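Local coordinates for protein B- and T-lymphocyte attenuator (Mus musculus, PDB 1XAU) that acts as an inhibitory receptor on lymphocytes, damping antigen receptor signalling through the phosphatases SHP-1 and SHP-2 and binding HVEM (TNFRSF14) through its extracellular immunoglobulin domain, at residues H24-G29 with V110-R115; E30-E35 with K84-S89; I18-K23 with N106-T111; P45-C50 with P77-H82. One frame throughout, in Å; residues are numbered along the deposited sequence.

The chain is the extracellular immunoglobulin domain, a beta sandwich, and the four contacts sample its edge, one end and its core. Contacts 1 and 3 hold the same two elements, strands 22-26 and 103-114, at successive levels: contact 1 is regular parallel pairing finished by a stacked arginine, whereas contact 3 is splayed and bridged by waters, and each carries a cadmium ion on a histidine. Contact 2 is a surface contact that ties the residues leading into strand 32-39 to the loop after strand 78-83, beside contact 1. Contact 4 is the buried one, aromatic and aliphatic packing between the two sheets; I34 joins contact 2 to it through a probable backbone hydrogen bond to L81.

Contact 1: H24-G29 with V110-R115; sequences HSAWTG and VTIHVR. With CD (cadmium ion), chain C.
R115 lays its guanidinium flat over the indole of W27, centres 3.9 Å apart and planes within 10°. The pair is an off-centre cation-pi stack, with NE over the middle of the ring system and CD above the six-membered ring. Against the opposite guanidinium face packs S25, its CB 3.4 Å from R115 CZ, which makes a sandwich. A26 O grips the same arginine twice, from R115 N at 2.8 Å and from R115 NE at 3.2 Å, the two arriving from opposite faces of its carbonyl plane. A bend at chi3 (-82°) turns NE back to that oxygen. Parallel pairing continues through H24 N to T111 O, H113 N to H24 O and A26 N to H113 O. H24 ND1 also binds a cadmium ion at 2.3 Å, and two waters on the metal hydrogen-bond to S25 N and O. Strand 22-26 is an edge strand of its sheet; strand 103-114 separates it from 92-100, while H24, A26 and I112 pack on F32 of the facing sheet.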
loop_
_atom_site.group_PDB
_atom_site.type_symbol
_atom_site.label_atom_id
_atom_site.label_comp_id
_atom_site.label_asym_id
_atom_site.label_seq_id
_atom_site.Cartn_x
_atom_site.Cartn_y
_atom_site.Cartn_z
ATOM N N HIS A 24 3.004 6.977 -9.658
ATOM C CA HIS A 24 1.908 7.919 -9.782
ATOM C C HIS A 24 2.288 9.270 -9.228
ATOM O O HIS A 24 3.126 9.361 -8.337
ATOM C CB HIS A 24 0.607 7.409 -9.041
ATOM C CG HIS A 24 -0.036 6.254 -9.738
ATOM N ND1 HIS A 24 -0.748 6.418 -10.902
ATOM C CD2 HIS A 24 0.059 4.910 -9.528
ATOM C CE1 HIS A 24 -1.071 5.227 -11.390
ATOM N NE2 HIS A 24 -0.596 4.300 -10.571
ATOM N N SER A 25 1.661 10.327 -9.740
ATOM C CA SER A 25 1.936 11.653 -9.225
ATOM C C SER A 25 0.621 12.181 -8.565
ATOM O O SER A 25 -0.469 11.822 -8.952
ATOM C CB SER A 25 2.393 12.611 -10.355
ATOM O OG SER A 25 3.667 12.204 -10.908
ATOM N N ALA A 26 0.757 13.062 -7.604
ATOM C CA ALA A 26 -0.366 13.595 -6.891
ATOM C C ALA A 26 -0.012 15.089 -6.638
ATOM O O ALA A 26 1.141 15.535 -6.875
ATOM C CB ALA A 26 -0.497 12.874 -5.572
ATOM N N TRP A 27 -0.996 15.842 -6.171
ATOM C CA TRP A 27 -0.794 17.265 -5.875
ATOM C C TRP A 27 -0.954 17.443 -4.389
ATOM O O TRP A 27 -1.874 16.878 -3.801
ATOM C CB TRP A 27 -1.901 18.114 -6.531
ATOM C CG TRP A 27 -1.809 18.107 -8.032
ATOM C CD1 TRP A 27 -2.532 17.354 -8.887
ATOM C CD2 TRP A 27 -0.845 18.807 -8.817
ATOM N NE1 TRP A 27 -2.076 17.530 -10.187
ATOM C CE2 TRP A 27 -1.038 18.420 -10.162
ATOM C CE3 TRP A 27 0.165 19.720 -8.516
ATOM C CZ2 TRP A 27 -0.251 18.923 -11.218
ATOM C CZ3 TRP A 27 0.939 20.232 -9.551
ATOM C CH2 TRP A 27 0.733 19.836 -10.889
ATOM N N THR A 28 -0.127 18.265 -3.769
ATOM C CA THR A 28 -0.270 18.465 -2.359
ATOM C C THR A 28 -1.649 18.977 -2.026
ATOM O O THR A 28 -2.216 19.765 -2.805
ATOM C CB THR A 28 0.773 19.424 -1.848
ATOM O OG1 THR A 28 0.610 19.478 -0.437
ATOM C CG2 THR A 28 0.561 20.838 -2.395
ATOM N N GLY A 29 -2.213 18.512 -0.911
ATOM C CA GLY A 29 -3.579 18.894 -0.522
ATOM C C GLY A 29 -4.719 18.048 -1.096
ATOM O O GLY A 29 -5.867 18.137 -0.652
ATOM N N VAL A 110 5.249 1.024 -5.223
ATOM C CA VAL A 110 4.591 2.089 -6.004
ATOM C C VAL A 110 5.302 3.354 -5.570
ATOM O O VAL A 110 5.461 3.612 -4.370
ATOM C CB VAL A 110 3.025 2.156 -5.795
ATOM C CG1 VAL A 110 2.653 2.022 -4.372
ATOM C CG2 VAL A 110 2.460 3.443 -6.399
ATOM N N THR A 111 5.743 4.164 -6.530
ATOM C CA THR A 111 6.476 5.391 -6.183
ATOM C C THR A 111 5.497 6.530 -6.375
ATOM O O THR A 111 4.868 6.604 -7.452
ATOM C CB THR A 111 7.595 5.596 -7.227
ATOM O OG1 THR A 111 8.529 4.537 -7.050
ATOM C CG2 THR A 111 8.322 6.918 -7.040
ATOM N N ILE A 112 5.352 7.395 -5.366
ATOM C CA ILE A 112 4.424 8.541 -5.492
ATOM C C ILE A 112 5.272 9.797 -5.533
ATOM O O ILE A 112 6.172 9.976 -4.708
ATOM C CB ILE A 112 3.501 8.635 -4.222
ATOM C CG1 ILE A 112 2.746 7.302 -4.114
ATOM C CG2 ILE A 112 2.550 9.887 -4.304
ATOM C CD1 ILE A 112 2.095 6.906 -5.448
ATOM N N HIS A 113 4.980 10.674 -6.462
ATOM C CA HIS A 113 5.733 11.897 -6.532
ATOM C C HIS A 113 4.667 12.969 -6.253
ATOM O O HIS A 113 3.682 13.008 -6.953
ATOM C CB HIS A 113 6.296 12.075 -7.939
ATOM C CG HIS A 113 6.774 13.463 -8.209
ATOM N ND1 HIS A 113 7.679 14.107 -7.401
ATOM C CD2 HIS A 113 6.441 14.345 -9.171
ATOM C CE1 HIS A 113 7.876 15.335 -7.833
ATOM N NE2 HIS A 113 7.137 15.505 -8.914
ATOM N N VAL A 114 4.889 13.819 -5.264
ATOM C CA VAL A 114 3.891 14.847 -4.896
ATOM C C VAL A 114 4.377 16.219 -5.356
ATOM O O VAL A 114 5.500 16.641 -5.018
ATOM C CB VAL A 114 3.711 14.840 -3.400
ATOM C CG1 VAL A 114 2.570 15.850 -2.996
ATOM C CG2 VAL A 114 3.307 13.395 -2.904
ATOM N N ARG A 115 3.557 16.866 -6.160
ATOM C CA ARG A 115 3.839 18.215 -6.735
ATOM C C ARG A 115 3.160 19.346 -5.945
ATOM O O ARG A 115 2.051 19.125 -5.395
ATOM C CB ARG A 115 3.342 18.206 -8.183
ATOM C CG ARG A 115 3.771 16.986 -9.008
ATOM C CD ARG A 115 2.849 16.806 -10.284
ATOM N NE ARG A 115 1.597 16.110 -9.961
ATOM C CZ ARG A 115 0.792 15.538 -10.857
ATOM N NH1 ARG A 115 1.112 15.580 -12.159
ATOM N NH2 ARG A 115 -0.348 14.914 -10.458
HETATM CD CD CD C . -1.558 8.359 -11.790
HETATM O O HOH W 1 0.217 9.661 -12.138
HETATM O O HOH W 2 -1.875 9.499 -9.897
HETATM O O HOH W 3 -1.382 7.527 -13.942
HETATM O O HOH W 4 -2.152 10.218 -13.027
#

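Contact 2: E30-E35 with K84-S89; sequences ELFKIE and KPIHLS
E30 and I86 meet backbone to backbone: I86 N gives a nearly straight bond (169°) to E30 O at 2.9 Å, and the CA atoms of L31 and P85 come within 4.6 Å. A cis peptide joins K84 to P85, and the proline ring lies against the same carbonyl, its CB 3.4 Å from E30 O. CG2 of I86 also comes to that oxygen, 3.5 Å away. In immunoglobulin terms this is where the entry to strand B, 32-39, meets the E-F loop that precedes strand F. D90 in that loop takes the N-H of H87 and belongs to the family's D-x-G-x-Y-x-C sequence. Farther in, F32 and I86 run side by side and point the same way; F32 CG (chi1 -177°) and I86 CG1 both lie anti to the backbone N. They touch at F32 CD2 and I86 CD1, 3.9 Å apart. F32 also packs on I112, and I86 on V114, of strand 103-114. On the outer side L31 CD1 rests 4.1 Å from K84 CG, the two side chains again pointing alike. The carboxylate of E30 turns from the loop, and its OE1 accepts the backbone N-H of W27.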
loop_
_atom_site.group_PDB
_atom_site.type_symbol
_atom_site.label_atom_id
_atom_site.label_comp_id
_atom_site.label_asym_id
_atom_site.label_seq_id
_atom_site.Cartn_x
_atom_site.Cartn_y
_atom_site.Cartn_z
ATOM N N GLU A 30 -4.473 17.256 -2.143
ATOM C CA GLU A 30 -5.511 16.373 -2.669
ATOM C C GLU A 30 -5.766 15.189 -1.744
ATOM O O GLU A 30 -4.868 14.826 -0.964
ATOM C CB GLU A 30 -5.079 15.704 -3.991
ATOM C CG GLU A 30 -5.005 16.588 -5.175
ATOM C CD GLU A 30 -4.694 15.747 -6.430
ATOM O OE1 GLU A 30 -3.675 14.969 -6.430
ATOM O OE2 GLU A 30 -5.469 15.863 -7.394
ATOM N N LEU A 31 -6.993 14.617 -1.794
ATOM C CA LEU A 31 -7.294 13.315 -1.078
ATOM C C LEU A 31 -6.675 12.337 -2.080
ATOM O O LEU A 31 -7.026 12.397 -3.253
ATOM C CB LEU A 31 -8.795 13.034 -1.031
ATOM C CG LEU A 31 -9.397 13.350 0.351
ATOM C CD1 LEU A 31 -8.781 14.531 0.914
ATOM C CD2 LEU A 31 -10.907 13.403 0.303
ATOM N N PHE A 32 -5.826 11.403 -1.673
ATOM C CA PHE A 32 -5.172 10.533 -2.687
ATOM C C PHE A 32 -5.082 9.135 -2.103
ATOM O O PHE A 32 -5.061 8.977 -0.879
ATOM C CB PHE A 32 -3.745 11.035 -2.930
ATOM C CG PHE A 32 -2.960 10.254 -4.024
ATOM C CD1 PHE A 32 -3.171 10.559 -5.373
ATOM C CD2 PHE A 32 -2.012 9.302 -3.685
ATOM C CE1 PHE A 32 -2.412 9.891 -6.405
ATOM C CE2 PHE A 32 -1.246 8.629 -4.732
ATOM C CZ PHE A 32 -1.475 8.939 -6.054
ATOM N N LYS A 33 -5.070 8.100 -2.938
ATOM C CA LYS A 33 -4.922 6.786 -2.380
ATOM C C LYS A 33 -4.028 5.879 -3.228
ATOM O O LYS A 33 -3.848 6.149 -4.446
ATOM C CB LYS A 33 -6.276 6.079 -2.270
ATOM C CG LYS A 33 -7.068 5.901 -3.611
ATOM C CD LYS A 33 -8.421 5.161 -3.389
ATOM C CE LYS A 33 -9.205 5.219 -4.758
ATOM N NZ LYS A 33 -10.472 4.360 -4.937
ATOM N N ILE A 34 -3.402 4.881 -2.584
ATOM C CA ILE A 34 -2.698 3.863 -3.352
ATOM C C ILE A 34 -3.290 2.526 -2.948
ATOM O O ILE A 34 -3.883 2.360 -1.880
ATOM C CB ILE A 34 -1.199 3.886 -3.174
ATOM C CG1 ILE A 34 -0.846 3.755 -1.740
ATOM C CG2 ILE A 34 -0.659 5.207 -3.815
ATOM C CD1 ILE A 34 0.728 3.848 -1.529
ATOM N N GLU A 35 -3.168 1.577 -3.852
ATOM C CA GLU A 35 -3.871 0.323 -3.669
ATOM C C GLU A 35 -2.967 -0.871 -3.743
ATOM O O GLU A 35 -2.081 -0.917 -4.589
ATOM C CB GLU A 35 -4.854 0.191 -4.826
ATOM C CG GLU A 35 -5.914 1.299 -4.855
ATOM C CD GLU A 35 -6.951 1.072 -5.924
ATOM O OE1 GLU A 35 -6.801 0.186 -6.836
ATOM O OE2 GLU A 35 -7.948 1.788 -5.842
ATOM N N LYS A 84 -5.217 11.863 3.561
ATOM C CA LYS A 84 -6.289 12.836 3.743
ATOM C C LYS A 84 -5.786 14.038 4.524
ATOM O O LYS A 84 -5.996 14.121 5.752
ATOM C CB LYS A 84 -7.420 12.164 4.547
ATOM C CG LYS A 84 -8.696 13.036 4.723
ATOM C CD LYS A 84 -9.865 12.253 5.355
ATOM C CE LYS A 84 -11.022 13.254 5.791
ATOM N NZ LYS A 84 -12.440 12.611 5.765
ATOM N N PRO A 85 -5.103 14.955 3.847
ATOM C CA PRO A 85 -4.788 14.913 2.411
ATOM C C PRO A 85 -3.347 14.476 2.294
ATOM O O PRO A 85 -2.680 14.297 3.312
ATOM C CB PRO A 85 -4.883 16.388 2.003
ATOM C CG PRO A 85 -4.306 17.092 3.185
ATOM C CD PRO A 85 -4.813 16.284 4.423
ATOM N N ILE A 86 -2.845 14.390 1.066
ATOM C CA ILE A 86 -1.468 14.070 0.832
ATOM C C ILE A 86 -0.570 15.323 0.946
ATOM O O ILE A 86 -1.042 16.472 0.728
ATOM C CB ILE A 86 -1.278 13.387 -0.529
ATOM C CG1 ILE A 86 0.148 12.811 -0.533
ATOM C CG2 ILE A 86 -1.482 14.395 -1.685
ATOM C CD1 ILE A 86 0.220 11.730 -1.573
ATOM N N HIS A 87 0.658 15.130 1.408
ATOM C CA HIS A 87 1.560 16.267 1.600
ATOM C C HIS A 87 2.852 16.071 0.853
ATOM O O HIS A 87 3.203 14.948 0.448
ATOM C CB HIS A 87 1.945 16.437 3.088
ATOM C CG HIS A 87 0.803 16.359 4.050
ATOM N ND1 HIS A 87 0.537 15.224 4.807
ATOM C CD2 HIS A 87 -0.142 17.268 4.388
ATOM C CE1 HIS A 87 -0.535 15.446 5.556
ATOM N NE2 HIS A 87 -0.960 16.677 5.320
ATOM N N LEU A 88 3.633 17.152 0.681
ATOM C CA LEU A 88 4.929 16.960 0.026
ATOM C C LEU A 88 5.774 15.901 0.694
ATOM O O LEU A 88 6.474 15.123 -0.009
ATOM C CB LEU A 88 5.774 18.290 -0.024
ATOM C CG LEU A 88 5.165 19.333 -0.970
ATOM C CD1 LEU A 88 5.747 20.790 -0.614
ATOM C CD2 LEU A 88 5.511 18.955 -2.445
ATOM N N SER A 89 5.743 15.842 2.018
ATOM C CA SER A 89 6.547 14.875 2.751
ATOM C C SER A 89 6.151 13.399 2.469
ATOM O O SER A 89 6.867 12.452 2.897
ATOM C CB SER A 89 6.444 15.105 4.270
ATOM O OG SER A 89 5.091 15.095 4.642
#

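Contact 3: I18-K23 with N106-T111; sequences IKRNSK and NSHSVT. With CD (cadmium ion), chain B.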
loop_
_atom_site.group_PDB
_atom_site.type_symbol
_atom_site.label_atom_id
_atom_site.label_comp_id
_atom_site.label_asym_id
_atom_site.label_seq_id
_atom_site.Cartn_x
_atom_site.Cartn_y
_atom_site.Cartn_z
ATOM N N ILE A 18 0.586 -5.392 -6.475
ATOM C CA ILE A 18 0.837 -4.052 -7.011
ATOM C C ILE A 18 1.660 -4.378 -8.287
ATOM O O ILE A 18 2.522 -5.259 -8.229
ATOM C CB ILE A 18 1.713 -3.295 -6.013
ATOM C CG1 ILE A 18 0.846 -2.900 -4.817
ATOM C CG2 ILE A 18 2.417 -2.049 -6.671
ATOM C CD1 ILE A 18 1.649 -2.178 -3.708
ATOM N N LYS A 19 1.409 -3.696 -9.397
ATOM C CA LYS A 19 2.207 -3.942 -10.616
ATOM C C LYS A 19 3.626 -3.470 -10.477
ATOM O O LYS A 19 3.868 -2.435 -9.850
ATOM C CB LYS A 19 1.587 -3.223 -11.809
ATOM C CG LYS A 19 0.515 -4.065 -12.501
ATOM C CD LYS A 19 -0.034 -3.335 -13.749
ATOM C CE LYS A 19 0.522 -3.959 -15.036
ATOM N NZ LYS A 19 0.244 -5.482 -15.108
ATOM N N ARG A 20 4.556 -4.193 -11.095
ATOM C CA ARG A 20 5.973 -3.829 -11.040
ATOM C C ARG A 20 6.179 -2.447 -11.639
ATOM O O ARG A 20 5.491 -2.078 -12.553
ATOM C CB ARG A 20 6.805 -4.832 -11.835
ATOM C CG ARG A 20 8.277 -4.847 -11.462
ATOM C CD ARG A 20 9.059 -5.649 -12.534
ATOM N NE ARG A 20 9.654 -6.881 -12.016
ATOM C CZ ARG A 20 10.525 -6.940 -11.004
ATOM N NH1 ARG A 20 10.905 -5.814 -10.392
ATOM N NH2 ARG A 20 10.987 -8.128 -10.574
ATOM N N ASN A 21 7.078 -1.665 -11.090
ATOM C CA ASN A 21 7.330 -0.361 -11.712
ATOM C C ASN A 21 6.126 0.567 -11.632
ATOM O O ASN A 21 5.978 1.428 -12.460
ATOM C CB ASN A 21 7.690 -0.663 -13.175
ATOM C CG ASN A 21 7.898 0.576 -14.026
ATOM O OD1 ASN A 21 8.692 1.489 -13.658
ATOM N ND2 ASN A 21 7.202 0.622 -15.208
ATOM N N SER A 22 5.222 0.371 -10.678
ATOM C CA SER A 22 4.063 1.276 -10.579
ATOM C C SER A 22 4.502 2.693 -10.152
ATOM O O SER A 22 5.307 2.813 -9.221
ATOM C CB SER A 22 3.095 0.675 -9.566
ATOM O OG SER A 22 1.931 1.417 -9.621
ATOM N N LYS A 23 4.012 3.763 -10.791
ATOM C CA LYS A 23 4.449 5.136 -10.398
ATOM C C LYS A 23 3.248 6.055 -10.603
ATOM O O LYS A 23 2.543 5.882 -11.622
ATOM C CB LYS A 23 5.578 5.621 -11.335
ATOM C CG LYS A 23 6.821 4.684 -11.225
ATOM C CD LYS A 23 7.801 4.793 -12.449
ATOM C CE LYS A 23 7.063 4.508 -13.787
ATOM N NZ LYS A 23 7.896 3.871 -14.937
ATOM N N ASN A 106 5.675 -10.196 0.202
ATOM C CA ASN A 106 5.898 -8.774 -0.098
ATOM C C ASN A 106 5.332 -8.409 -1.457
ATOM O O ASN A 106 4.903 -9.288 -2.230
ATOM C CB ASN A 106 7.392 -8.465 -0.073
ATOM C CG ASN A 106 7.980 -8.481 1.356
ATOM O OD1 ASN A 106 8.810 -9.304 1.648
ATOM N ND2 ASN A 106 7.544 -7.575 2.224
ATOM N N SER A 107 5.329 -7.120 -1.774
ATOM C CA SER A 107 4.790 -6.709 -3.055
ATOM C C SER A 107 5.827 -5.881 -3.726
ATOM O O SER A 107 6.815 -5.523 -3.126
ATOM C CB SER A 107 3.566 -5.759 -2.924
ATOM O OG SER A 107 3.940 -4.522 -2.279
ATOM N N HIS A 108 5.531 -5.528 -4.968
ATOM C CA HIS A 108 6.368 -4.623 -5.680
ATOM C C HIS A 108 6.034 -3.208 -5.088
ATOM O O HIS A 108 5.011 -3.031 -4.400
ATOM C CB HIS A 108 5.989 -4.661 -7.163
ATOM C CG HIS A 108 6.476 -5.904 -7.855
ATOM N ND1 HIS A 108 7.804 -6.266 -7.798
ATOM C CD2 HIS A 108 5.835 -6.905 -8.514
ATOM C CE1 HIS A 108 7.969 -7.440 -8.391
ATOM N NE2 HIS A 108 6.793 -7.846 -8.832
ATOM N N SER A 109 6.871 -2.213 -5.385
ATOM C CA SER A 109 6.658 -0.892 -4.824
ATOM C C SER A 109 5.894 0.017 -5.793
ATOM O O SER A 109 5.858 -0.222 -7.023
ATOM C CB SER A 109 8.033 -0.234 -4.524
ATOM O OG SER A 109 8.754 -0.142 -5.742
ATOM N N VAL A 110 5.249 1.024 -5.223
ATOM C CA VAL A 110 4.591 2.089 -6.004
ATOM C C VAL A 110 5.302 3.354 -5.570
ATOM O O VAL A 110 5.461 3.612 -4.370
ATOM C CB VAL A 110 3.025 2.156 -5.795
ATOM C CG1 VAL A 110 2.653 2.022 -4.372
ATOM C CG2 VAL A 110 2.460 3.443 -6.399
ATOM N N THR A 111 5.743 4.164 -6.530
ATOM C CA THR A 111 6.476 5.391 -6.183
ATOM C C THR A 111 5.497 6.530 -6.375
ATOM O O THR A 111 4.868 6.604 -7.452
ATOM C CB THR A 111 7.595 5.596 -7.227
ATOM O OG1 THR A 111 8.529 4.537 -7.050
ATOM C CG2 THR A 111 8.322 6.918 -7.040
HETATM CD CD CD B . 6.078 -9.723 -9.919
HETATM O O HOH W 5 3.252 -6.776 -6.026
HETATM O O HOH W 6 8.150 -1.964 -8.201
HETATM O O HOH W 7 7.684 1.962 -8.161
HETATM O O HOH W 8 8.244 -10.866 -8.912
HETATM O O HOH W 9 7.300 -9.291 -11.678
HETATM O O HOH W 10 5.842 -11.351 -11.718
HETATM O O HOH W 11 4.714 -8.991 -10.822
#
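The imidazole of H108 carries R20 over one face, CG standing above its centre 4.0 Å from the ring centroid in a CH-pi contact, while I18 O lies at the ring edge, in plane. Beyond CG the R20 chain bends at chi3 (-115°), which places NE, and the guanidinium sets one face against H108 CE1, R20 CZ to H108 CE1 3.7 Å, planes 44° apart. NE2 of H108 binds a cadmium ion at 2.3 Å, completed by waters. I18 is buried, its CD1 3.5 Å from H108 O and 3.6 Å from S107 OG. That hydroxyl donates to H108 O. The type II turn K19-S22 carries the chain from I18 into strand 22-26, which starts its parallel run beside strand 103-114, with T111 N bonding to S22 O at 3.0 Å. Before that bond the backbones stand apart, and waters span the gap: one links I18 O to H108 N, another N21 N to S109 N. With the metal on NE2 and the cationic R20 NH1 4.1 Å from H108 ND1, an added positive charge on this imidazole would probably be disfavoured.

Contact 4: P45-C50 with P77-H82; sequences PNVTWC and PVFVLH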
loop_
_atom_site.group_PDB
_atom_site.type_symbol
_atom_site.label_atom_id
_atom_site.label_comp_id
_atom_site.label_asym_id
_atom_site.label_seq_id
_atom_site.Cartn_x
_atom_site.Cartn_y
_atom_site.Cartn_z
ATOM N N PRO A 45 -5.605 -11.983 4.686
ATOM C CA PRO A 45 -4.396 -11.755 5.507
ATOM C C PRO A 45 -4.386 -10.351 6.184
ATOM O O PRO A 45 -5.118 -9.517 5.755
ATOM C CB PRO A 45 -3.244 -11.871 4.481
ATOM C CG PRO A 45 -3.886 -11.580 3.210
ATOM C CD PRO A 45 -5.269 -12.210 3.272
ATOM N N ASN A 46 -3.584 -10.141 7.238
ATOM C CA ASN A 46 -3.492 -8.817 7.893
ATOM C C ASN A 46 -2.343 -8.226 7.060
ATOM O O ASN A 46 -1.207 -8.664 7.146
ATOM C CB ASN A 46 -3.009 -8.936 9.345
ATOM C CG ASN A 46 -2.886 -7.572 10.052
ATOM O OD1 ASN A 46 -3.185 -6.494 9.484
ATOM N ND2 ASN A 46 -2.496 -7.611 11.324
ATOM N N VAL A 47 -2.656 -7.225 6.276
ATOM C CA VAL A 47 -1.642 -6.641 5.425
ATOM C C VAL A 47 -1.224 -5.293 5.976
ATOM O O VAL A 47 -2.087 -4.596 6.514
ATOM C CB VAL A 47 -2.240 -6.390 4.067
ATOM C CG1 VAL A 47 -1.166 -5.740 3.105
ATOM C CG2 VAL A 47 -2.724 -7.757 3.466
ATOM N N THR A 48 0.042 -4.944 5.834
ATOM C CA THR A 48 0.477 -3.640 6.337
ATOM C C THR A 48 1.229 -2.857 5.272
ATOM O O THR A 48 1.722 -3.435 4.345
ATOM C CB THR A 48 1.334 -3.781 7.604
ATOM O OG1 THR A 48 2.504 -4.488 7.319
ATOM C CG2 THR A 48 0.620 -4.673 8.647
ATOM N N TRP A 49 1.309 -1.543 5.408
ATOM C CA TRP A 49 2.012 -0.760 4.390
ATOM C C TRP A 49 3.389 -0.449 4.944
ATOM O O TRP A 49 3.562 -0.269 6.174
ATOM C CB TRP A 49 1.281 0.568 4.147
ATOM C CG TRP A 49 0.054 0.364 3.282
ATOM C CD1 TRP A 49 -1.268 0.159 3.689
ATOM C CD2 TRP A 49 0.054 0.287 1.877
ATOM N NE1 TRP A 49 -2.078 -0.011 2.578
ATOM C CE2 TRP A 49 -1.295 0.062 1.452
ATOM C CE3 TRP A 49 1.073 0.384 0.908
ATOM C CZ2 TRP A 49 -1.641 -0.041 0.104
ATOM C CZ3 TRP A 49 0.740 0.282 -0.423
ATOM C CH2 TRP A 49 -0.642 0.079 -0.830
ATOM N N CYS A 50 4.330 -0.310 4.024
ATOM C CA CYS A 50 5.701 0.021 4.359
ATOM C C CYS A 50 6.128 1.180 3.462
ATOM O O CYS A 50 5.604 1.335 2.365
ATOM C CB CYS A 50 6.682 -1.112 4.038
ATOM S SG CYS A 50 6.313 -2.686 4.838
ATOM N N PRO A 77 -10.019 -8.335 -4.003
ATOM C CA PRO A 77 -10.097 -7.382 -2.878
ATOM C C PRO A 77 -8.866 -6.477 -2.983
ATOM O O PRO A 77 -7.836 -6.890 -3.517
ATOM C CB PRO A 77 -10.033 -8.281 -1.641
ATOM C CG PRO A 77 -10.480 -9.645 -2.148
ATOM C CD PRO A 77 -9.848 -9.717 -3.511
ATOM N N VAL A 78 -8.999 -5.243 -2.505
ATOM C CA VAL A 78 -7.918 -4.297 -2.571
ATOM C C VAL A 78 -7.707 -3.668 -1.193
ATOM O O VAL A 78 -8.672 -3.256 -0.537
ATOM C CB VAL A 78 -8.246 -3.182 -3.575
ATOM C CG1 VAL A 78 -7.103 -2.241 -3.615
ATOM C CG2 VAL A 78 -8.417 -3.776 -5.037
ATOM N N PHE A 79 -6.474 -3.691 -0.726
ATOM C CA PHE A 79 -6.132 -3.033 0.541
ATOM C C PHE A 79 -5.649 -1.642 0.142
ATOM O O PHE A 79 -4.814 -1.513 -0.725
ATOM C CB PHE A 79 -5.018 -3.811 1.259
ATOM C CG PHE A 79 -4.683 -3.276 2.553
ATOM C CD1 PHE A 79 -5.671 -3.043 3.499
ATOM C CD2 PHE A 79 -3.324 -3.037 2.876
ATOM C CE1 PHE A 79 -5.326 -2.554 4.790
ATOM C CE2 PHE A 79 -2.949 -2.553 4.163
ATOM C CZ PHE A 79 -3.960 -2.300 5.110
ATOM N N VAL A 80 -6.196 -0.609 0.752
ATOM C CA VAL A 80 -5.925 0.740 0.336
ATOM C C VAL A 80 -5.319 1.620 1.411
ATOM O O VAL A 80 -5.694 1.483 2.574
ATOM C CB VAL A 80 -7.302 1.308 -0.025
ATOM C CG1 VAL A 80 -7.187 2.650 -0.666
ATOM C CG2 VAL A 80 -7.993 0.286 -0.962
ATOM N N LEU A 81 -4.419 2.500 1.011
ATOM C CA LEU A 81 -3.803 3.497 1.895
ATOM C C LEU A 81 -4.382 4.829 1.437
ATOM O O LEU A 81 -4.192 5.253 0.275
ATOM C CB LEU A 81 -2.269 3.439 1.764
ATOM C CG LEU A 81 -1.583 4.530 2.603
ATOM C CD1 LEU A 81 -1.779 4.170 4.125
ATOM C CD2 LEU A 81 -0.084 4.591 2.228
ATOM N N HIS A 82 -5.014 5.561 2.355
ATOM C CA HIS A 82 -5.670 6.849 2.014
ATOM C C HIS A 82 -4.942 8.015 2.658
ATOM O O HIS A 82 -4.757 8.020 3.884
ATOM C CB HIS A 82 -7.056 6.884 2.599
ATOM C CG HIS A 82 -7.941 5.780 2.127
ATOM N ND1 HIS A 82 -8.796 5.925 1.067
ATOM C CD2 HIS A 82 -8.161 4.543 2.631
ATOM C CE1 HIS A 82 -9.512 4.812 0.932
ATOM N NE2 HIS A 82 -9.152 3.962 1.868
#
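W49 and F79 pack against each other between the two sheets of the immunoglobulin sandwich, strand C (47-52) on one side and strand E (78-83) on the other, axes 8.5 Å apart at closest. W49 is the tryptophan of the classic Ig core: it touches C36, which is disulfide-bonded to C96, and V47 touches C96. W49 CG lies anti to the carbonyl carbon (chi1 -78°) and F79 CG anti to the backbone N (chi1 -176°); the two side chains slide past each other in opposite directions. Their planes are 17° apart, but the rings are offset, the five-membered ring and phenyl centroids 4.7 Å apart, and F79 CE2 meets the pyrrole side of the indole at W49 CD1 and NE1. L81 sets its CB over one face of the indole, 3.6 Å from the centroid of the five-membered ring, in a CH-pi contact. V47 comes to F79 from the facing sheet, CG1 3.5 Å from F79 CD2, with its CB off-centre over the phenyl ring. T68 of strand 66-71 touches both aromatic residues. The tightest of these approaches is W49 NE1 to F79 CE2, 3.1 Å.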